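Side-chain contacts in aldose 1-epimerase (Escherichia coli, PDB 3NRE), which probably interconverts the alpha and beta anomers of aldose sugars at their C1 carbon: residues Ser238-Ala241 / Gly245-Phe248; Glu172-Gly177 / Arg197-Asn202; Ile272-Ala275 / Ser279-Ser282; Val134-Gln137 / Pro143-Thr146. All coordinates share one frame; numbering follows the deposited sequence.

Interaction 1: Ser238-Ala241 / Gly245-Phe248; sequences SDPA and GYAF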
loop_
_atom_site.group_PDB
_atom_site.type_symbol
_atom_site.label_atom_id
_atom_site.label_comp_id
_atom_site.label_asym_id
_atom_site.label_seq_id
_atom_site.Cartn_x
_atom_site.Cartn_y
_atom_site.Cartn_z
ATOM N N SER A 238 15.238 1.166 0.305
ATOM C CA SER A 238 16.052 0.575 -0.765
ATOM C C SER A 238 17.569 0.633 -0.468
ATOM O O SER A 238 17.973 0.867 0.664
ATOM C CB SER A 238 15.634 1.233 -2.092
ATOM O OG SER A 238 16.045 0.495 -3.230
ATOM N N ASP A 239 18.432 0.374 -1.446
ATOM C CA ASP A 239 19.899 0.450 -1.251
ATOM C C ASP A 239 20.546 0.811 -2.577
ATOM O O ASP A 239 20.058 0.354 -3.626
ATOM C CB ASP A 239 20.456 -0.901 -0.770
ATOM C CG ASP A 239 21.987 -0.875 -0.521
ATOM O OD1 ASP A 239 22.495 0.074 0.085
ATOM O OD2 ASP A 239 22.676 -1.835 -0.913
ATOM N N PRO A 240 21.612 1.623 -2.554
ATOM C CA PRO A 240 22.248 1.918 -3.843
ATOM C C PRO A 240 22.775 0.706 -4.630
ATOM O O PRO A 240 23.127 0.897 -5.791
ATOM C CB PRO A 240 23.368 2.878 -3.486
ATOM C CG PRO A 240 22.948 3.531 -2.197
ATOM C CD PRO A 240 21.992 2.592 -1.504
ATOM N N ALA A 241 22.770 -0.509 -4.044
ATOM C CA ALA A 241 23.035 -1.782 -4.789
ATOM C C ALA A 241 21.863 -2.421 -5.598
ATOM O O ALA A 241 22.131 -3.171 -6.537
ATOM C CB ALA A 241 23.634 -2.831 -3.847
ATOM N N GLY A 245 20.214 4.597 -8.817
ATOM C CA GLY A 245 19.745 5.973 -8.599
ATOM C C GLY A 245 19.088 6.229 -7.241
ATOM O O GLY A 245 18.134 7.041 -7.163
ATOM N N TYR A 246 19.567 5.549 -6.181
ATOM C CA TYR A 246 18.937 5.664 -4.856
ATOM C C TYR A 246 19.840 6.268 -3.803
ATOM O O TYR A 246 20.936 5.764 -3.541
ATOM C CB TYR A 246 18.378 4.318 -4.380
ATOM C CG TYR A 246 17.617 4.373 -3.078
ATOM C CD1 TYR A 246 16.353 4.937 -2.999
ATOM C CD2 TYR A 246 18.150 3.833 -1.917
ATOM C CE1 TYR A 246 15.669 4.985 -1.811
ATOM C CE2 TYR A 246 17.434 3.859 -0.701
ATOM C CZ TYR A 246 16.228 4.445 -0.654
ATOM O OH TYR A 246 15.525 4.448 0.525
ATOM N N ALA A 247 19.355 7.347 -3.179
ATOM C CA ALA A 247 20.150 8.129 -2.239
ATOM C C ALA A 247 19.455 8.249 -0.898
ATOM O O ALA A 247 19.651 9.234 -0.195
ATOM C CB ALA A 247 20.396 9.517 -2.816
ATOM N N PHE A 248 18.623 7.260 -0.558
ATOM C CA PHE A 248 17.872 7.258 0.706
ATOM C C PHE A 248 16.959 8.486 0.746
ATOM O O PHE A 248 16.863 9.164 1.760
ATOM C CB PHE A 248 18.830 7.240 1.929
ATOM C CG PHE A 248 19.612 5.958 2.064
ATOM C CD1 PHE A 248 18.986 4.792 2.432
ATOM C CD2 PHE A 248 20.989 5.935 1.824
ATOM C CE1 PHE A 248 19.691 3.603 2.544
ATOM C CE2 PHE A 248 21.715 4.746 1.926
ATOM C CZ PHE A 248 21.068 3.577 2.293
#
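Tyr246 lays its ring over the side chain of Ser238, whose CB stands 3.4 Å from the ring centroid and 9° off the ring normal, a CH-pi contact almost straight above the middle of the face. The opposite face of the ring receives the backbone N of Phe248, so the phenol is sandwiched between its own chain and the facing segment. With CG anti to the backbone N (chi1 -175°), the ring reaches across the turn and runs along the backbone of Ser238, where Tyr246 CE2 comes to 3.2 Å from Ser238 C. At the far end, Ser238 N gives a weak hydrogen bond to Tyr246 OH, 3.3 Å long, while the hydroxyl has its stronger partner in the carbonyl of Phe250. Both segments belong to the loop that joins the antiparallel strands 232-237 and 250-256, and the tyrosine ring lies between its two limbs. Serine suits the place under the ring because it carries only a hydroxyl oxygen beyond CB, little bulk to hold ring and backbone apart. Pro240 brings CD to the ring's edge, near its plane, and sets CG 3.3 Å from the backbone O of Tyr246. Pro240 CD also meets Phe248 CZ at 4.0 Å, the proline lying across the phenylalanine. Phe248 leans CE1 toward Ser238 O at 3.7 Å; that buried carbonyl oxygen finds no hydrogen-bond partner.

Interaction 2: Glu172-Gly177 / Arg197-Asn202; sequences EQWLAG and RQWVNN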
loop_
_atom_site.group_PDB
_atom_site.type_symbol
_atom_site.label_atom_id
_atom_site.label_comp_id
_atom_site.label_asym_id
_atom_site.label_seq_id
_atom_site.Cartn_x
_atom_site.Cartn_y
_atom_site.Cartn_z
ATOM N N GLU A 172 14.791 -15.474 1.148
ATOM C CA GLU A 172 15.058 -15.416 -0.271
ATOM C C GLU A 172 13.827 -14.977 -1.098
ATOM O O GLU A 172 12.648 -15.059 -0.649
ATOM C CB GLU A 172 15.614 -16.773 -0.734
ATOM C CG GLU A 172 16.879 -17.195 -0.007
ATOM C CD GLU A 172 16.653 -18.000 1.325
ATOM O OE1 GLU A 172 15.474 -18.136 1.761
ATOM O OE2 GLU A 172 17.639 -18.498 1.897
ATOM N N GLN A 173 14.094 -14.460 -2.313
ATOM C CA GLN A 173 13.020 -14.049 -3.255
ATOM C C GLN A 173 12.121 -12.922 -2.727
ATOM O O GLN A 173 10.982 -12.755 -3.160
ATOM C CB GLN A 173 12.160 -15.246 -3.638
ATOM C CG GLN A 173 12.906 -16.389 -4.318
ATOM C CD GLN A 173 11.924 -17.462 -4.814
ATOM O OE1 GLN A 173 11.414 -18.260 -4.022
ATOM N NE2 GLN A 173 11.713 -17.514 -6.088
ATOM N N TRP A 174 12.662 -12.145 -1.784
ATOM C CA TRP A 174 11.930 -11.014 -1.183
ATOM C C TRP A 174 10.747 -11.420 -0.347
ATOM O O TRP A 174 9.891 -10.609 -0.050
ATOM C CB TRP A 174 11.538 -9.961 -2.207
ATOM C CG TRP A 174 12.653 -9.417 -2.906
ATOM C CD1 TRP A 174 13.842 -8.975 -2.356
ATOM C CD2 TRP A 174 12.768 -9.265 -4.293
ATOM N NE1 TRP A 174 14.695 -8.565 -3.343
ATOM C CE2 TRP A 174 14.058 -8.731 -4.553
ATOM C CE3 TRP A 174 11.919 -9.559 -5.365
ATOM C CZ2 TRP A 174 14.510 -8.460 -5.843
ATOM C CZ3 TRP A 174 12.369 -9.274 -6.673
ATOM C CH2 TRP A 174 13.653 -8.742 -6.892
ATOM N N LEU A 175 10.687 -12.689 0.040
ATOM C CA LEU A 175 9.539 -13.240 0.701
ATOM C C LEU A 175 9.649 -13.062 2.225
ATOM O O LEU A 175 10.721 -13.085 2.807
ATOM C CB LEU A 175 9.415 -14.767 0.439
ATOM C CG LEU A 175 9.035 -15.202 -0.989
ATOM C CD1 LEU A 175 9.175 -16.675 -1.191
ATOM C CD2 LEU A 175 7.653 -14.732 -1.375
ATOM N N ALA A 176 8.504 -12.917 2.849
ATOM C CA ALA A 176 8.423 -13.051 4.311
ATOM C C ALA A 176 8.854 -14.438 4.795
ATOM O O ALA A 176 8.416 -15.467 4.247
ATOM C CB ALA A 176 7.024 -12.741 4.771
ATOM N N GLY A 177 9.744 -14.449 5.788
ATOM C CA GLY A 177 10.264 -15.663 6.407
ATOM C C GLY A 177 9.710 -15.973 7.781
ATOM O O GLY A 177 8.498 -15.947 7.984
ATOM N N ARG A 197 19.578 3.035 7.501
ATOM C CA ARG A 197 20.211 3.442 6.247
ATOM C C ARG A 197 20.820 2.230 5.562
ATOM O O ARG A 197 22.039 2.155 5.345
ATOM C CB ARG A 197 21.288 4.517 6.510
ATOM C CG ARG A 197 20.688 5.906 6.749
ATOM C CD ARG A 197 19.564 6.133 5.761
ATOM N NE ARG A 197 18.960 7.469 5.804
ATOM C CZ ARG A 197 17.963 7.831 6.612
ATOM N NH1 ARG A 197 17.460 6.980 7.501
ATOM N NH2 ARG A 197 17.479 9.057 6.549
ATOM N N GLN A 198 19.951 1.291 5.211
ATOM C CA GLN A 198 20.306 0.040 4.560
ATOM C C GLN A 198 18.992 -0.590 4.098
ATOM O O GLN A 198 17.906 -0.176 4.516
ATOM C CB GLN A 198 21.014 -0.918 5.525
ATOM C CG GLN A 198 20.196 -1.253 6.767
ATOM C CD GLN A 198 21.008 -2.076 7.746
ATOM O OE1 GLN A 198 21.503 -1.552 8.745
ATOM N NE2 GLN A 198 21.196 -3.351 7.442
ATOM N N TRP A 199 19.124 -1.611 3.257
ATOM C CA TRP A 199 17.979 -2.334 2.720
ATOM C C TRP A 199 17.077 -2.765 3.857
ATOM O O TRP A 199 17.545 -3.381 4.813
ATOM C CB TRP A 199 18.447 -3.587 1.989
ATOM C CG TRP A 199 17.353 -4.443 1.441
ATOM C CD1 TRP A 199 16.816 -5.566 2.026
ATOM C CD2 TRP A 199 16.675 -4.267 0.194
ATOM N NE1 TRP A 199 15.820 -6.066 1.234
ATOM C CE2 TRP A 199 15.721 -5.308 0.091
ATOM C CE3 TRP A 199 16.769 -3.334 -0.832
ATOM C CZ2 TRP A 199 14.868 -5.434 -1.013
ATOM C CZ3 TRP A 199 15.926 -3.453 -1.923
ATOM C CH2 TRP A 199 14.992 -4.499 -2.010
ATOM N N VAL A 200 15.813 -2.423 3.756
ATOM C CA VAL A 200 14.772 -2.969 4.625
ATOM C C VAL A 200 13.602 -3.464 3.771
ATOM O O VAL A 200 13.094 -2.748 2.941
ATOM C CB VAL A 200 14.209 -1.909 5.572
ATOM C CG1 VAL A 200 13.002 -2.476 6.366
ATOM C CG2 VAL A 200 15.273 -1.358 6.516
ATOM N N ASN A 201 13.157 -4.700 3.978
ATOM C CA ASN A 201 11.953 -5.200 3.292
ATOM C C ASN A 201 11.299 -6.183 4.225
ATOM O O ASN A 201 11.530 -7.383 4.130
ATOM C CB ASN A 201 12.320 -5.875 1.974
ATOM C CG ASN A 201 11.157 -6.629 1.341
ATOM O OD1 ASN A 201 10.033 -6.149 1.335
ATOM N ND2 ASN A 201 11.446 -7.823 0.773
ATOM N N ASN A 202 10.479 -5.680 5.126
ATOM C CA ASN A 202 9.968 -6.513 6.240
ATOM C C ASN A 202 8.555 -6.165 6.549
ATOM O O ASN A 202 8.188 -4.955 6.595
ATOM C CB ASN A 202 10.812 -6.364 7.517
ATOM C CG ASN A 202 12.224 -6.848 7.345
ATOM O OD1 ASN A 202 13.113 -6.120 6.858
ATOM N ND2 ASN A 202 12.462 -8.126 7.708
#
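The backbones of 172-177 and 197-202 stay well apart where Trp174 and Asn201 touch, their CA atoms 7.3 Å from each other, so a side chain from one has to reach the backbone of the other. Asn201 does so with its amide: Asn201 ND2 donates to Trp174 O at 3.3 Å, with an N-H...O angle of 143°. The acceptor lies near the amide plane, but the donor sits above the carbonyl plane of Trp174, 40° out of it, and so misses the lone-pair directions. ND2 has a stronger partner in Glu170 OE2. The contact joins the turn between the antiparallel strands 166-170 and 176-180 to the start of strand 200-205, which also pairs with 166-170. Replacing Asn201 with an alanine would probably leave Trp174 O without this donor and Glu170 with one bond fewer. Beside the amide the two indoles meet obliquely, their planes at 35°, and Trp199 CZ2 lies 3.9 Å from Trp174 NE1. Trp199 NE1 is bonded to Glu170 OE1, and tryptophan suits this place by offering both a broad apolar surface and an N-H for the carboxylate. Asn201 OD1 takes a hydrogen bond from a bound PEG molecule, probably from the crystallisation liquor.

Interaction 3: Ile272-Ala275 / Ser279-Ser282; sequences IALA and STTS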
loop_
_atom_site.group_PDB
_atom_site.type_symbol
_atom_site.label_atom_id
_atom_site.label_comp_id
_atom_site.label_asym_id
_atom_site.label_seq_id
_atom_site.Cartn_x
_atom_site.Cartn_y
_atom_site.Cartn_z
ATOM N N ILE A 272 -10.314 -11.735 3.958
ATOM C CA ILE A 272 -11.782 -11.706 4.082
ATOM C C ILE A 272 -12.423 -12.503 2.968
ATOM O O ILE A 272 -12.227 -12.221 1.793
ATOM C CB ILE A 272 -12.350 -10.267 4.073
ATOM C CG1 ILE A 272 -11.822 -9.492 5.284
ATOM C CG2 ILE A 272 -13.871 -10.293 4.128
ATOM C CD1 ILE A 272 -12.014 -7.987 5.169
ATOM N N ALA A 273 -13.145 -13.549 3.346
ATOM C CA ALA A 273 -13.809 -14.437 2.365
ATOM C C ALA A 273 -15.003 -13.733 1.758
ATOM O O ALA A 273 -15.936 -13.358 2.478
ATOM C CB ALA A 273 -14.269 -15.749 3.032
ATOM N N LEU A 274 -14.994 -13.563 0.445
ATOM C CA LEU A 274 -16.053 -12.867 -0.259
ATOM C C LEU A 274 -16.722 -13.834 -1.199
ATOM O O LEU A 274 -16.069 -14.351 -2.105
ATOM C CB LEU A 274 -15.502 -11.684 -1.091
ATOM C CG LEU A 274 -14.959 -10.465 -0.352
ATOM C CD1 LEU A 274 -14.558 -9.299 -1.363
ATOM C CD2 LEU A 274 -15.941 -9.991 0.755
ATOM N N ALA A 275 -18.019 -14.100 -0.988
ATOM C CA ALA A 275 -18.778 -14.919 -1.936
ATOM C C ALA A 275 -18.986 -14.085 -3.190
ATOM O O ALA A 275 -18.847 -12.845 -3.158
ATOM C CB ALA A 275 -20.136 -15.380 -1.326
ATOM N N SER A 279 -18.781 -7.725 -1.016
ATOM C CA SER A 279 -17.745 -6.700 -1.102
ATOM C C SER A 279 -17.068 -6.478 0.232
ATOM O O SER A 279 -17.616 -6.789 1.284
ATOM C CB SER A 279 -18.383 -5.375 -1.521
ATOM O OG SER A 279 -19.091 -5.507 -2.743
ATOM N N THR A 280 -15.888 -5.910 0.213
ATOM C CA THR A 280 -15.279 -5.419 1.440
ATOM C C THR A 280 -14.612 -4.066 1.124
ATOM O O THR A 280 -14.271 -3.823 -0.027
ATOM C CB THR A 280 -14.277 -6.392 2.056
ATOM O OG1 THR A 280 -13.922 -5.907 3.358
ATOM C CG2 THR A 280 -13.016 -6.545 1.197
ATOM N N THR A 281 -14.471 -3.227 2.156
ATOM C CA THR A 281 -13.985 -1.857 1.996
ATOM C C THR A 281 -12.956 -1.554 3.073
ATOM O O THR A 281 -13.055 -2.042 4.208
ATOM C CB THR A 281 -15.159 -0.838 2.089
ATOM O OG1 THR A 281 -16.144 -1.131 1.086
ATOM C CG2 THR A 281 -14.654 0.594 1.903
ATOM N N SER A 282 -11.926 -0.792 2.713
ATOM C CA SER A 282 -10.965 -0.291 3.715
ATOM C C SER A 282 -10.690 1.167 3.398
ATOM O O SER A 282 -10.838 1.554 2.265
ATOM C CB SER A 282 -9.657 -1.076 3.735
ATOM O OG SER A 282 -9.010 -1.043 2.506
#
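Ile272 extends its CD1 methyl toward Thr280, tip to tip, and Ile272 CD1 reaches Thr280 OG1 at 3.4 Å. This opens a contact between two layers of the antiparallel beta-supersandwich expected of the galactose mutarotase family: strand 272-274 pairs with strand 142-153 in one sheet, whereas strand 279-290 lies beside 127-136 in another. The short strand segments run at 144° to each other with axes 7.8 Å apart, too far for backbone pairing, and the space between them is taken up by side chains. Ile272 has a chain long enough to span it: CG1 is anti to the carbonyl carbon (chi1 -63°) and CD1 continues outward to the threonine. Two residues on, Leu274 points the same way, as alternation along a strand requires, and its branched end spreads over the backbone of the facing strand. Leu274 CD1 lies 4.0 Å from Thr280 N and also meets Thr280 CG2, the leucine lying across the threonine. Buried Leu274 rests on Phe144 as well, which suits an apolar residue. Thr280 answers with both branches, OG1 toward Ile272 and CG2 toward Leu274. The other leucine methyl, Leu274 CD2, settles beside the carbonyl of Ser279, 3.7 Å from Ser279 O.

Interaction 4: Val134-Gln137 / Pro143-Thr146; sequences VTNQ and PFGT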
loop_
_atom_site.group_PDB
_atom_site.type_symbol
_atom_site.label_atom_id
_atom_site.label_comp_id
_atom_site.label_asym_id
_atom_site.label_seq_id
_atom_site.Cartn_x
_atom_site.Cartn_y
_atom_site.Cartn_z
ATOM N N VAL A 134 -13.964 -3.526 -2.957
ATOM C CA VAL A 134 -13.749 -4.560 -3.952
ATOM C C VAL A 134 -14.861 -5.566 -3.861
ATOM O O VAL A 134 -15.246 -5.941 -2.756
ATOM C CB VAL A 134 -12.351 -5.237 -3.785
ATOM C CG1 VAL A 134 -12.130 -5.812 -2.389
ATOM C CG2 VAL A 134 -12.117 -6.338 -4.832
ATOM N N THR A 135 -15.406 -5.927 -5.022
ATOM C CA THR A 135 -16.520 -6.868 -5.119
ATOM C C THR A 135 -16.079 -8.092 -5.904
ATOM O O THR A 135 -15.589 -7.966 -7.024
ATOM C CB THR A 135 -17.696 -6.227 -5.889
ATOM O OG1 THR A 135 -18.075 -4.994 -5.254
ATOM C CG2 THR A 135 -18.909 -7.175 -5.968
ATOM N N ASN A 136 -16.296 -9.285 -5.341
ATOM C CA ASN A 136 -15.988 -10.533 -6.048
ATOM C C ASN A 136 -17.003 -10.712 -7.203
ATOM O O ASN A 136 -18.225 -10.715 -6.989
ATOM C CB ASN A 136 -16.011 -11.735 -5.090
ATOM C CG ASN A 136 -15.540 -13.045 -5.757
ATOM O OD1 ASN A 136 -15.118 -13.032 -6.915
ATOM N ND2 ASN A 136 -15.645 -14.150 -5.055
ATOM N N GLN A 137 -16.473 -10.856 -8.414
ATOM C CA GLN A 137 -17.262 -11.085 -9.627
ATOM C C GLN A 137 -16.982 -12.463 -10.266
ATOM O O GLN A 137 -17.384 -12.707 -11.413
ATOM C CB GLN A 137 -16.969 -9.987 -10.643
ATOM C CG GLN A 137 -17.525 -8.631 -10.246
ATOM C CD GLN A 137 -17.463 -7.578 -11.381
ATOM O OE1 GLN A 137 -16.464 -7.470 -12.115
ATOM N NE2 GLN A 137 -18.532 -6.799 -11.510
ATOM N N PRO A 143 -10.470 -15.462 -0.918
ATOM C CA PRO A 143 -10.083 -14.575 0.175
ATOM C C PRO A 143 -9.409 -13.295 -0.335
ATOM O O PRO A 143 -8.480 -13.355 -1.160
ATOM C CB PRO A 143 -9.135 -15.466 1.007
ATOM C CG PRO A 143 -8.404 -16.247 -0.014
ATOM C CD PRO A 143 -9.501 -16.569 -1.063
ATOM N N PHE A 144 -9.925 -12.155 0.134
ATOM C CA PHE A 144 -9.561 -10.847 -0.347
ATOM C C PHE A 144 -8.882 -9.992 0.705
ATOM O O PHE A 144 -9.104 -10.100 1.919
ATOM C CB PHE A 144 -10.793 -10.082 -0.861
ATOM C CG PHE A 144 -11.297 -10.516 -2.248
ATOM C CD1 PHE A 144 -12.009 -11.679 -2.401
ATOM C CD2 PHE A 144 -11.163 -9.694 -3.365
ATOM C CE1 PHE A 144 -12.472 -12.068 -3.634
ATOM C CE2 PHE A 144 -11.664 -10.090 -4.627
ATOM C CZ PHE A 144 -12.342 -11.243 -4.739
ATOM N N GLY A 145 -8.083 -9.083 0.202
ATOM C CA GLY A 145 -7.532 -8.034 1.047
ATOM C C GLY A 145 -7.302 -6.763 0.228
ATOM O O GLY A 145 -7.374 -6.778 -0.978
ATOM N N THR A 146 -6.998 -5.697 0.945
ATOM C CA THR A 146 -6.707 -4.378 0.367
ATOM C C THR A 146 -5.595 -3.698 1.135
ATOM O O THR A 146 -5.244 -4.060 2.295
ATOM C CB THR A 146 -7.969 -3.465 0.415
ATOM O OG1 THR A 146 -8.521 -3.513 1.737
ATOM C CG2 THR A 146 -8.989 -3.935 -0.563
#
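Segments 134-137 and 143-146 keep their backbones apart, the CA atoms of Val134 and Thr146 being 8.3 Å from each other, and buried side chains fill the interval. Strand 127-136 belongs to one antiparallel sheet and strand 142-153 to another, so the contact lies between two layers of the supersandwich. Phe144 carries most of it. Its CG is anti to the carbonyl carbon (chi1 -77°), and the ring extends toward strand 127-136, where Val134 and Asn136, on the same side of that strand, receive it. Val134 CG2 touches Phe144 CD2 at 3.8 Å, and the beta-branched valine offers its other methyl, Val134 CG1, to Thr146 CG2 at 4.1 Å. Asn136 crosses the far end of the ring at about a right angle, Asn136 CB lying 3.7 Å from Phe144 CZ, with the amide plane turned 49° from the ring. A leucine in place of Phe144 would probably lose much of the contact with Asn136 CB and leave Tyr113 without its edge-to-face partner. The strand directs Asn136 CB at the phenylalanine, while bonds from Gly138 N to OD1 and from ND2 to the carbonyls of Glu140 and Leu274 hold the amide. The contact itself is thus apolar, probably held mainly by dispersion and burial.

How the interactions relate
Along the chain the order is interaction 4, interaction 2, interaction 1 and interaction 3, each closing before the next opens. Interactions 3 and 4 form one cluster, their centres 5 Å apart, and probable hydrogen bonds join Ser282 OG to Thr146 OG1 and Ser279 OG to Thr135 OG1. Interactions 1 and 2, 14 Å apart between centres, also touch, Phe248 packing on Arg197 and Gln198, and Ser238 on Trp199. Interactions 1 and 3 lie 37 Å apart between centres, on opposite sides of the chain's centre. Interactions 2, 3 and 4 reach the same eight-stranded sheet. The all-beta body is thus packed locally at two distant places, one between two sheets and one where loops meet the start of strand 200-205.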